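Local coordinates for Myo-inositol-1-phosphate synthase-related protein (Thermotoga maritima MSB8, PDB 3CIN) that binds nicotinamide-adenine-dinucleotide in a Rossmann-type domain and also holds a magnesium ion, at residues Thr144-Val149 and Ile195-Ala200; Val215-Asp220 and Tyr356-Phe361. One frame throughout, in Å; residues are numbered along the deposited sequence.

Contact 1. Residues Thr144-Val149 and Ile195-Ala200; sequences TTEAFV and IPTFIA. With NAD (nicotinamide-adenine-dinucleotide), chain F.
Phe148 and Thr197 meet where two loop segments run almost side by side, their end-to-end directions 14° apart and the CA atoms of this pair 6.2 Å from each other. Toward the other end the nearest CA atoms are those of Thr145 and Ile195, at 6.5 Å. Neither segment is a regular strand, and they meet through side chains and one water. Glu146 has its CG beside the backbone N (chi1 -54°) and an extended chain beyond, which carries the carboxylate across to Thr197. Thr197 OG1 donates to Glu146 OE1 at 2.6 Å, reaching it from above the carboxylate plane. Water 1 accepts from Glu146 N and donates to Thr197 OG1, a second bridge beside the direct bond. The carboxylate is buried, and Thr170 and Thr172 also bond to it. Ile195 CD1 lies against its carbon, 3.9 Å from Glu146 CD. Both segments follow parallel strands of the Rossmann-type sheet, 138-141 and 189-193, at the C-terminal ends of the strands, where such folds hold the dinucleotide. There NAD O2D gives a hydrogen bond to Thr145 OG1, 2.7 Å long, and Ile195 CG2 packs on the same ribose. Farther along, Thr197 CA sits over the centre of the Phe148 ring in a CH-pi contact, 3.6 Å from the centroid. Phe198 N lies over the same face, nearer the rim. The Phe198 ring meets that of Phe148 obliquely, planes at 45°, with Phe148 CE2 3.7 Å from Phe198 CD1.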
ATOM      1  N   THR A 144     -22.511 -15.569 -16.763  1.00 28.30           N
ATOM      2  CA  THR A 144     -22.754 -14.779 -15.567  1.00 29.65           C
ATOM      3  C   THR A 144     -22.735 -15.662 -14.319  1.00 29.66           C
ATOM      4  O   THR A 144     -23.240 -16.765 -14.308  1.00 31.07           O
ATOM      5  CB  THR A 144     -24.129 -14.079 -15.686  1.00 30.84           C
ATOM      6  OG1 THR A 144     -24.114 -13.163 -16.802  1.00 30.49           O
ATOM      7  CG2 THR A 144     -24.559 -13.332 -14.420  1.00 27.76           C
ATOM      8  N   THR A 145     -22.091 -15.171 -13.262  1.00 29.62           N
ATOM      9  CA  THR A 145     -22.107 -15.860 -11.963  1.00 29.84           C
ATOM     10  C   THR A 145     -23.523 -16.168 -11.468  1.00 30.67           C
ATOM     11  O   THR A 145     -24.427 -15.358 -11.613  1.00 29.23           O
ATOM     12  CB  THR A 145     -21.386 -14.957 -10.904  1.00 33.89           C
ATOM     13  OG1 THR A 145     -20.116 -14.514 -11.399  1.00 38.25           O
ATOM     14  CG2 THR A 145     -21.160 -15.662  -9.624  1.00 32.73           C
ATOM     15  N   GLU A 146     -23.685 -17.332 -10.793  1.00 31.56           N
ATOM     16  CA  GLU A 146     -24.970 -17.976 -10.504  1.00 29.73           C
ATOM     17  C   GLU A 146     -25.127 -18.314  -9.040  1.00 30.99           C
ATOM     18  O   GLU A 146     -24.145 -18.656  -8.372  1.00 30.53           O
ATOM     19  CB  GLU A 146     -25.133 -19.309 -11.218  1.00 33.53           C
ATOM     20  CG  GLU A 146     -24.927 -19.232 -12.716  1.00 30.87           C
ATOM     21  CD  GLU A 146     -24.727 -20.566 -13.367  1.00 32.67           C
ATOM     22  OE1 GLU A 146     -24.387 -21.541 -12.673  1.00 34.98           O
ATOM     23  OE2 GLU A 146     -24.873 -20.613 -14.597  1.00 31.63           O
ATOM     24  N   ALA A 147     -26.346 -18.135  -8.534  1.00 30.30           N
ATOM     25  CA  ALA A 147     -26.691 -18.635  -7.189  1.00 31.03           C
ATOM     26  C   ALA A 147     -27.031 -20.134  -7.359  1.00 33.22           C
ATOM     27  O   ALA A 147     -28.150 -20.474  -7.722  1.00 37.28           O
ATOM     28  CB  ALA A 147     -27.876 -17.884  -6.641  1.00 31.99           C
ATOM     29  N   PHE A 148     -26.070 -21.023  -7.111  1.00 31.84           N
ATOM     30  CA  PHE A 148     -26.220 -22.457  -7.405  1.00 29.53           C
ATOM     31  C   PHE A 148     -26.247 -23.222  -6.098  1.00 28.94           C
ATOM     32  O   PHE A 148     -25.800 -22.716  -5.042  1.00 28.86           O
ATOM     33  CB  PHE A 148     -25.074 -22.968  -8.265  1.00 27.89           C
ATOM     34  CG  PHE A 148     -23.740 -22.990  -7.548  1.00 29.52           C
ATOM     35  CD1 PHE A 148     -23.009 -21.844  -7.399  1.00 30.62           C
ATOM     36  CD2 PHE A 148     -23.257 -24.161  -6.951  1.00 32.29           C
ATOM     37  CE1 PHE A 148     -21.825 -21.838  -6.673  1.00 31.80           C
ATOM     38  CE2 PHE A 148     -22.080 -24.156  -6.246  1.00 30.98           C
ATOM     39  CZ  PHE A 148     -21.364 -23.029  -6.113  1.00 31.50           C
ATOM     40  N   VAL A 149     -26.753 -24.439  -6.190  1.00 30.56           N
ATOM     41  CA  VAL A 149     -26.638 -25.426  -5.126  1.00 29.52           C
ATOM     42  C   VAL A 149     -26.258 -26.750  -5.801  1.00 30.82           C
ATOM     43  O   VAL A 149     -26.963 -27.198  -6.692  1.00 27.96           O
ATOM     44  CB  VAL A 149     -27.982 -25.618  -4.408  1.00 31.28           C
ATOM     45  CG1 VAL A 149     -27.931 -26.842  -3.448  1.00 29.47           C
ATOM     46  CG2 VAL A 149     -28.404 -24.315  -3.696  1.00 32.31           C
ATOM     47  N   ILE A 195     -16.197 -20.500 -14.036  1.00 31.71           N
ATOM     48  CA  ILE A 195     -17.040 -19.764 -13.073  1.00 30.53           C
ATOM     49  C   ILE A 195     -17.213 -20.577 -11.778  1.00 32.07           C
ATOM     50  O   ILE A 195     -16.767 -21.732 -11.715  1.00 31.13           O
ATOM     51  CB  ILE A 195     -18.383 -19.275 -13.736  1.00 30.30           C
ATOM     52  CG1 ILE A 195     -19.480 -20.340 -13.674  1.00 31.63           C
ATOM     53  CG2 ILE A 195     -18.134 -18.839 -15.186  1.00 33.10           C
ATOM     54  CD1 ILE A 195     -20.917 -19.781 -13.945  1.00 34.77           C
ATOM     55  N   PRO A 196     -17.735 -19.933 -10.707  1.00 32.07           N
ATOM     56  CA  PRO A 196     -17.772 -20.578  -9.398  1.00 32.48           C
ATOM     57  C   PRO A 196     -18.625 -21.820  -9.240  1.00 32.66           C
ATOM     58  O   PRO A 196     -18.355 -22.661  -8.382  1.00 30.48           O
ATOM     59  CB  PRO A 196     -18.192 -19.450  -8.446  1.00 32.94           C
ATOM     60  CG  PRO A 196     -17.904 -18.196  -9.138  1.00 36.31           C
ATOM     61  CD  PRO A 196     -18.096 -18.507 -10.609  1.00 31.71           C
ATOM     62  N   THR A 197     -19.672 -21.946 -10.046  1.00 31.15           N
ATOM     63  CA  THR A 197     -20.615 -23.033  -9.889  1.00 30.28           C
ATOM     64  C   THR A 197     -19.911 -24.360  -9.899  1.00 31.27           C
ATOM     65  O   THR A 197     -19.062 -24.631 -10.752  1.00 32.33           O
ATOM     66  CB  THR A 197     -21.623 -23.005 -11.049  1.00 29.92           C
ATOM     67  OG1 THR A 197     -22.363 -21.775 -10.984  1.00 31.63           O
ATOM     68  CG2 THR A 197     -22.541 -24.255 -11.057  1.00 29.79           C
ATOM     69  N   PHE A 198     -20.206 -25.196  -8.907  1.00 28.95           N
ATOM     70  CA  PHE A 198     -19.574 -26.505  -8.833  1.00 27.55           C
ATOM     71  C   PHE A 198     -19.977 -27.405 -10.027  1.00 31.65           C
ATOM     72  O   PHE A 198     -21.160 -27.693 -10.255  1.00 31.71           O
ATOM     73  CB  PHE A 198     -19.984 -27.264  -7.580  1.00 27.46           C
ATOM     74  CG  PHE A 198     -19.374 -26.774  -6.287  1.00 28.53           C
ATOM     75  CD1 PHE A 198     -18.683 -25.588  -6.152  1.00 29.69           C
ATOM     76  CD2 PHE A 198     -19.539 -27.556  -5.150  1.00 30.92           C
ATOM     77  CE1 PHE A 198     -18.172 -25.231  -4.919  1.00 28.56           C
ATOM     78  CE2 PHE A 198     -19.047 -27.175  -3.959  1.00 30.39           C
ATOM     79  CZ  PHE A 198     -18.379 -26.035  -3.837  1.00 28.52           C
ATOM     80  N   ILE A 199     -18.977 -27.796 -10.814  1.00 29.95           N
ATOM     81  CA  ILE A 199     -19.134 -28.814 -11.837  1.00 29.66           C
ATOM     82  C   ILE A 199     -18.037 -29.886 -11.598  1.00 26.46           C
ATOM     83  O   ILE A 199     -18.299 -31.062 -11.210  1.00 28.09           O
ATOM     84  CB  ILE A 199     -19.112 -28.213 -13.239  1.00 29.34           C
ATOM     85  CG1 ILE A 199     -20.274 -27.229 -13.433  1.00 32.39           C
ATOM     86  CG2 ILE A 199     -19.162 -29.362 -14.278  1.00 30.42           C
ATOM     87  CD1 ILE A 199     -21.680 -27.849 -13.360  1.00 32.10           C
ATOM     88  N   ALA A 200     -16.766 -29.470 -11.704  1.00 29.11           N
ATOM     89  CA  ALA A 200     -15.654 -30.342 -11.295  1.00 28.12           C
ATOM     90  C   ALA A 200     -15.724 -30.800  -9.830  1.00 28.24           C
ATOM     91  O   ALA A 200     -15.344 -31.904  -9.485  1.00 28.04           O
ATOM     92  CB  ALA A 200     -14.290 -29.722 -11.627  1.00 27.17           C
TER
HETATM   93  PA  NAD F 400     -19.788 -10.726 -18.328  1.00 30.21           P
HETATM   94  O1A NAD F 400     -19.047  -9.638 -19.058  1.00 30.14           O
HETATM   95  O2A NAD F 400     -21.063 -10.224 -17.724  1.00 32.40           O
HETATM   96  O5B NAD F 400     -20.167 -11.784 -19.423  1.00 29.79           O
HETATM   97  C5B NAD F 400     -21.101 -12.823 -19.140  1.00 33.91           C
HETATM   98  C4B NAD F 400     -21.815 -13.151 -20.439  1.00 31.32           C
HETATM   99  O4B NAD F 400     -22.582 -14.330 -20.256  1.00 31.01           O
HETATM  100  C3B NAD F 400     -22.772 -12.074 -20.937  1.00 31.00           C
HETATM  101  O3B NAD F 400     -22.630 -11.867 -22.333  1.00 28.33           O
HETATM  102  C2B NAD F 400     -24.148 -12.646 -20.624  1.00 33.16           C
HETATM  103  O2B NAD F 400     -25.161 -12.061 -21.395  1.00 29.18           O
HETATM  104  C1B NAD F 400     -23.887 -14.118 -20.852  1.00 30.92           C
HETATM  105  N9A NAD F 400     -24.828 -15.034 -20.202  1.00 26.88           N
HETATM  106  C8A NAD F 400     -25.348 -14.857 -18.924  1.00 28.52           C
HETATM  107  N7A NAD F 400     -26.069 -15.994 -18.634  1.00 29.18           N
HETATM  108  C5A NAD F 400     -26.000 -16.828 -19.723  1.00 28.23           C
HETATM  109  C6A NAD F 400     -26.611 -18.051 -20.014  1.00 30.78           C
HETATM  110  N6A NAD F 400     -27.392 -18.722 -19.110  1.00 31.10           N
HETATM  111  N1A NAD F 400     -26.285 -18.648 -21.215  1.00 26.93           N
HETATM  112  C2A NAD F 400     -25.451 -18.008 -22.115  1.00 28.62           C
HETATM  113  N3A NAD F 400     -24.906 -16.764 -21.877  1.00 26.17           N
HETATM  114  C4A NAD F 400     -25.202 -16.205 -20.686  1.00 26.24           C
HETATM  115  O3  NAD F 400     -18.866 -11.415 -17.254  1.00 28.15           O
HETATM  116  PN  NAD F 400     -17.328 -11.729 -17.417  1.00 29.79           P
HETATM  117  O1N NAD F 400     -16.566 -10.677 -16.682  1.00 31.96           O
HETATM  118  O2N NAD F 400     -17.015 -12.122 -18.822  1.00 29.80           O
HETATM  119  O5D NAD F 400     -17.191 -13.021 -16.496  1.00 31.31           O
HETATM  120  C5D NAD F 400     -17.679 -14.265 -16.944  1.00 32.51           C
HETATM  121  C4D NAD F 400     -17.680 -15.297 -15.822  1.00 31.50           C
HETATM  122  O4D NAD F 400     -16.350 -15.590 -15.489  1.00 31.31           O
HETATM  123  C3D NAD F 400     -18.393 -14.891 -14.542  1.00 30.99           C
HETATM  124  O3D NAD F 400     -19.071 -16.041 -13.972  1.00 34.51           O
HETATM  125  C2D NAD F 400     -17.222 -14.540 -13.637  1.00 33.56           C
HETATM  126  O2D NAD F 400     -17.534 -14.737 -12.255  1.00 38.87           O
HETATM  127  C1D NAD F 400     -16.217 -15.574 -14.092  1.00 33.24           C
HETATM  128  N1N NAD F 400     -14.843 -15.227 -13.736  1.00 36.64           N
HETATM  129  C2N NAD F 400     -14.300 -14.100 -14.202  1.00 35.64           C
HETATM  130  C3N NAD F 400     -12.948 -13.875 -13.823  1.00 42.39           C
HETATM  131  C7N NAD F 400     -12.239 -12.800 -14.509  1.00 41.61           C
HETATM  132  O7N NAD F 400     -12.984 -12.040 -15.367  1.00 48.49           O
HETATM  133  N7N NAD F 400     -10.929 -12.609 -14.286  1.00 57.75           N
HETATM  134  C4N NAD F 400     -12.246 -14.745 -13.013  1.00 43.86           C
HETATM  135  C5N NAD F 400     -12.838 -15.881 -12.543  1.00 51.05           C
HETATM  136  C6N NAD F 400     -14.162 -16.115 -12.944  1.00 38.95           C
HETATM  137  O   HOH W   1     -21.425 -19.224 -10.292  1.00 25.52           O

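Contact 2. Residues Val215-Asp220 and Tyr356-Phe361; sequences VVFGDD and YPVNAF
The apolar part of the contact joins Phe217 of the strand to Val358 on the first turn of helix 356-362. Val358 CG1 stands almost exactly on the normal of the Phe217 ring, 3.6 Å from its centroid, and so lies about equally far from all six ring carbons: a CH-pi contact over the face. The methyl points there because CG1 is anti to the backbone N (chi1 174°), while Val358 CG2 approaches the ring at Phe217 CE1, 4.0 Å away. Leu339 of helix 328-348 touches both side chains. Strand 215-217 and helix 356-361 run nearly parallel, 20° apart, with axes 8.6 Å from each other. The strand belongs to the parallel sheet of the Rossmann-type domain, next to the short strand 353-354, and the helix follows that neighbour, packing beside the C-terminal part of strand 215-217. Polar contact comes through the amide of Asn359. Gly218 N donates to Asn359 OD1 at 2.9 Å, with an N-H...O angle of 153°; the donor stands above the amide plane. The same oxygen, Asn359 OD1, lies 3.2 Å from Phe217 CA. On the other arm of the amide, Asn359 ND2 donates to Gly367 O and Thr354 OG1, and these bonds on both arms fix how the buried group is turned. A cis peptide follows at once, between Gly218 and Asp219.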
ATOM      1  N   VAL A 215     -14.451 -34.817 -20.501  1.00 28.41           N
ATOM      2  CA  VAL A 215     -13.391 -34.277 -19.633  1.00 29.14           C
ATOM      3  C   VAL A 215     -13.904 -32.960 -19.060  1.00 29.95           C
ATOM      4  O   VAL A 215     -14.432 -32.103 -19.772  1.00 30.36           O
ATOM      5  CB  VAL A 215     -12.084 -33.976 -20.431  1.00 34.23           C
ATOM      6  CG1 VAL A 215     -10.968 -33.531 -19.474  1.00 32.46           C
ATOM      7  CG2 VAL A 215     -11.635 -35.167 -21.205  1.00 34.08           C
ATOM      8  N   VAL A 216     -13.687 -32.761 -17.771  1.00 28.87           N
ATOM      9  CA  VAL A 216     -14.121 -31.568 -17.121  1.00 30.32           C
ATOM     10  C   VAL A 216     -12.919 -30.906 -16.456  1.00 29.52           C
ATOM     11  O   VAL A 216     -12.195 -31.569 -15.726  1.00 30.75           O
ATOM     12  CB  VAL A 216     -15.199 -31.868 -16.067  1.00 32.38           C
ATOM     13  CG1 VAL A 216     -15.501 -30.639 -15.256  1.00 34.34           C
ATOM     14  CG2 VAL A 216     -16.509 -32.325 -16.760  1.00 28.62           C
ATOM     15  N   PHE A 217     -12.713 -29.625 -16.752  1.00 29.23           N
ATOM     16  CA  PHE A 217     -11.800 -28.799 -15.926  1.00 27.63           C
ATOM     17  C   PHE A 217     -12.668 -27.827 -15.133  1.00 30.53           C
ATOM     18  O   PHE A 217     -13.602 -27.173 -15.664  1.00 28.35           O
ATOM     19  CB  PHE A 217     -10.801 -27.999 -16.748  1.00 30.50           C
ATOM     20  CG  PHE A 217      -9.846 -28.838 -17.638  1.00 26.45           C
ATOM     21  CD1 PHE A 217      -9.465 -30.139 -17.329  1.00 26.63           C
ATOM     22  CD2 PHE A 217      -9.306 -28.224 -18.780  1.00 28.30           C
ATOM     23  CE1 PHE A 217      -8.532 -30.816 -18.154  1.00 28.54           C
ATOM     24  CE2 PHE A 217      -8.411 -28.871 -19.567  1.00 28.90           C
ATOM     25  CZ  PHE A 217      -8.051 -30.179 -19.302  1.00 30.21           C
ATOM     26  N   GLY A 218     -12.307 -27.644 -13.878  1.00 28.13           N
ATOM     27  CA  GLY A 218     -13.030 -26.670 -13.047  1.00 27.10           C
ATOM     28  C   GLY A 218     -12.504 -26.726 -11.630  1.00 30.49           C
ATOM     29  O   GLY A 218     -11.667 -27.577 -11.333  1.00 27.65           O
ATOM     30  N   ASP A 219     -13.014 -25.864 -10.754  1.00 28.62           N
ATOM     31  CA  ASP A 219     -13.995 -24.779 -11.029  1.00 29.78           C
ATOM     32  C   ASP A 219     -13.387 -23.409 -10.612  1.00 32.20           C
ATOM     33  O   ASP A 219     -12.595 -23.349  -9.688  1.00 33.11           O
ATOM     34  CB  ASP A 219     -15.291 -24.998 -10.193  1.00 28.54           C
ATOM     35  CG  ASP A 219     -15.959 -26.356 -10.498  1.00 30.20           C
ATOM     36  OD1 ASP A 219     -16.122 -26.655 -11.706  1.00 30.28           O
ATOM     37  OD2 ASP A 219     -16.304 -27.121  -9.569  1.00 29.38           O
ATOM     38  N   ASP A 220     -13.804 -22.350 -11.286  1.00 31.85           N
ATOM     39  CA  ASP A 220     -13.541 -20.924 -10.956  1.00 32.91           C
ATOM     40  C   ASP A 220     -12.105 -20.580 -11.364  1.00 32.57           C
ATOM     41  O   ASP A 220     -11.166 -20.985 -10.705  1.00 33.97           O
ATOM     42  CB  ASP A 220     -13.742 -20.644  -9.470  1.00 35.70           C
ATOM     43  CG  ASP A 220     -14.106 -19.184  -9.194  1.00 38.19           C
ATOM     44  OD1 ASP A 220     -14.233 -18.410 -10.147  1.00 42.64           O
ATOM     45  OD2 ASP A 220     -14.304 -18.874  -8.006  1.00 40.31           O
ATOM     46  N   TYR A 356      -7.328 -33.272 -11.953  1.00 29.19           N
ATOM     47  CA  TYR A 356      -6.735 -32.432 -10.899  1.00 28.22           C
ATOM     48  C   TYR A 356      -5.397 -31.769 -11.270  1.00 27.32           C
ATOM     49  O   TYR A 356      -5.197 -30.636 -10.935  1.00 30.68           O
ATOM     50  CB  TYR A 356      -6.575 -33.244  -9.635  1.00 30.54           C
ATOM     51  CG  TYR A 356      -5.963 -32.489  -8.498  1.00 28.80           C
ATOM     52  CD1 TYR A 356      -6.668 -31.449  -7.866  1.00 30.48           C
ATOM     53  CD2 TYR A 356      -4.704 -32.810  -8.015  1.00 34.13           C
ATOM     54  CE1 TYR A 356      -6.109 -30.795  -6.755  1.00 31.18           C
ATOM     55  CE2 TYR A 356      -4.123 -32.130  -6.950  1.00 34.43           C
ATOM     56  CZ  TYR A 356      -4.833 -31.118  -6.331  1.00 28.69           C
ATOM     57  OH  TYR A 356      -4.310 -30.460  -5.226  1.00 32.45           O
ATOM     58  N   PRO A 357      -4.472 -32.466 -11.963  1.00 30.16           N
ATOM     59  CA  PRO A 357      -3.182 -31.823 -12.309  1.00 30.84           C
ATOM     60  C   PRO A 357      -3.358 -30.532 -13.094  1.00 29.44           C
ATOM     61  O   PRO A 357      -2.605 -29.587 -12.865  1.00 32.63           O
ATOM     62  CB  PRO A 357      -2.477 -32.896 -13.147  1.00 32.16           C
ATOM     63  CG  PRO A 357      -3.025 -34.197 -12.580  1.00 33.10           C
ATOM     64  CD  PRO A 357      -4.470 -33.912 -12.314  1.00 32.56           C
ATOM     65  N   VAL A 358      -4.391 -30.472 -13.924  1.00 29.27           N
ATOM     66  CA  VAL A 358      -4.764 -29.214 -14.603  1.00 29.29           C
ATOM     67  C   VAL A 358      -5.488 -28.235 -13.669  1.00 29.39           C
ATOM     68  O   VAL A 358      -5.125 -27.067 -13.550  1.00 27.78           O
ATOM     69  CB  VAL A 358      -5.585 -29.502 -15.851  1.00 27.14           C
ATOM     70  CG1 VAL A 358      -6.118 -28.236 -16.522  1.00 30.61           C
ATOM     71  CG2 VAL A 358      -4.722 -30.269 -16.895  1.00 28.17           C
ATOM     72  N   ASN A 359      -6.535 -28.708 -13.003  1.00 27.49           N
ATOM     73  CA  ASN A 359      -7.344 -27.868 -12.137  1.00 27.60           C
ATOM     74  C   ASN A 359      -6.484 -27.202 -11.077  1.00 26.92           C
ATOM     75  O   ASN A 359      -6.714 -26.041 -10.770  1.00 28.94           O
ATOM     76  CB  ASN A 359      -8.431 -28.678 -11.417  1.00 27.13           C
ATOM     77  CG  ASN A 359      -9.382 -29.349 -12.383  1.00 28.12           C
ATOM     78  OD1 ASN A 359      -9.655 -28.816 -13.488  1.00 30.07           O
ATOM     79  ND2 ASN A 359     -10.040 -30.406 -11.876  1.00 30.06           N
ATOM     80  N   ALA A 360      -5.573 -27.949 -10.484  1.00 28.39           N
ATOM     81  CA  ALA A 360      -4.795 -27.389  -9.364  1.00 28.12           C
ATOM     82  C   ALA A 360      -4.030 -26.101  -9.688  1.00 29.05           C
ATOM     83  O   ALA A 360      -3.783 -25.270  -8.789  1.00 31.68           O
ATOM     84  CB  ALA A 360      -3.861 -28.433  -8.829  1.00 28.11           C
ATOM     85  N   PHE A 361      -3.593 -25.959 -10.932  1.00 28.95           N
ATOM     86  CA  PHE A 361      -2.889 -24.788 -11.338  1.00 27.13           C
ATOM     87  C   PHE A 361      -3.836 -23.698 -11.825  1.00 29.86           C
ATOM     88  O   PHE A 361      -3.693 -22.546 -11.497  1.00 29.59           O
ATOM     89  CB  PHE A 361      -1.869 -25.050 -12.463  1.00 26.99           C
ATOM     90  CG  PHE A 361      -1.109 -23.791 -12.859  1.00 26.38           C
ATOM     91  CD1 PHE A 361      -0.199 -23.209 -11.968  1.00 30.55           C
ATOM     92  CD2 PHE A 361      -1.368 -23.124 -14.033  1.00 31.02           C
ATOM     93  CE1 PHE A 361       0.430 -21.986 -12.286  1.00 35.79           C
ATOM     94  CE2 PHE A 361      -0.702 -21.903 -14.358  1.00 29.31           C
ATOM     95  CZ  PHE A 361       0.191 -21.362 -13.474  1.00 31.94           C
TER

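Overall arrangement
From the N terminus, the chain leaves strand 138-141 into 144-149, passes through helices 154-162 and 171-186 and strand 189-193, and contact 1 closes this 45-residue excursion at 195-200. Helix 203-211 then leads to strand 214-217, where contact 2 opens. Its much longer loop of 135 residues takes in the mixed four-stranded sheet and helix 328-348 before closing on 356-361. The two contacts are in series, neither nested nor crossed, with centres about 14 Å apart. Asp219 joins them through a probable hydrogen bond from Ala200 N and a weak one from Ile199 N, linking loop 195-200 to the residues that follow strand 214-217.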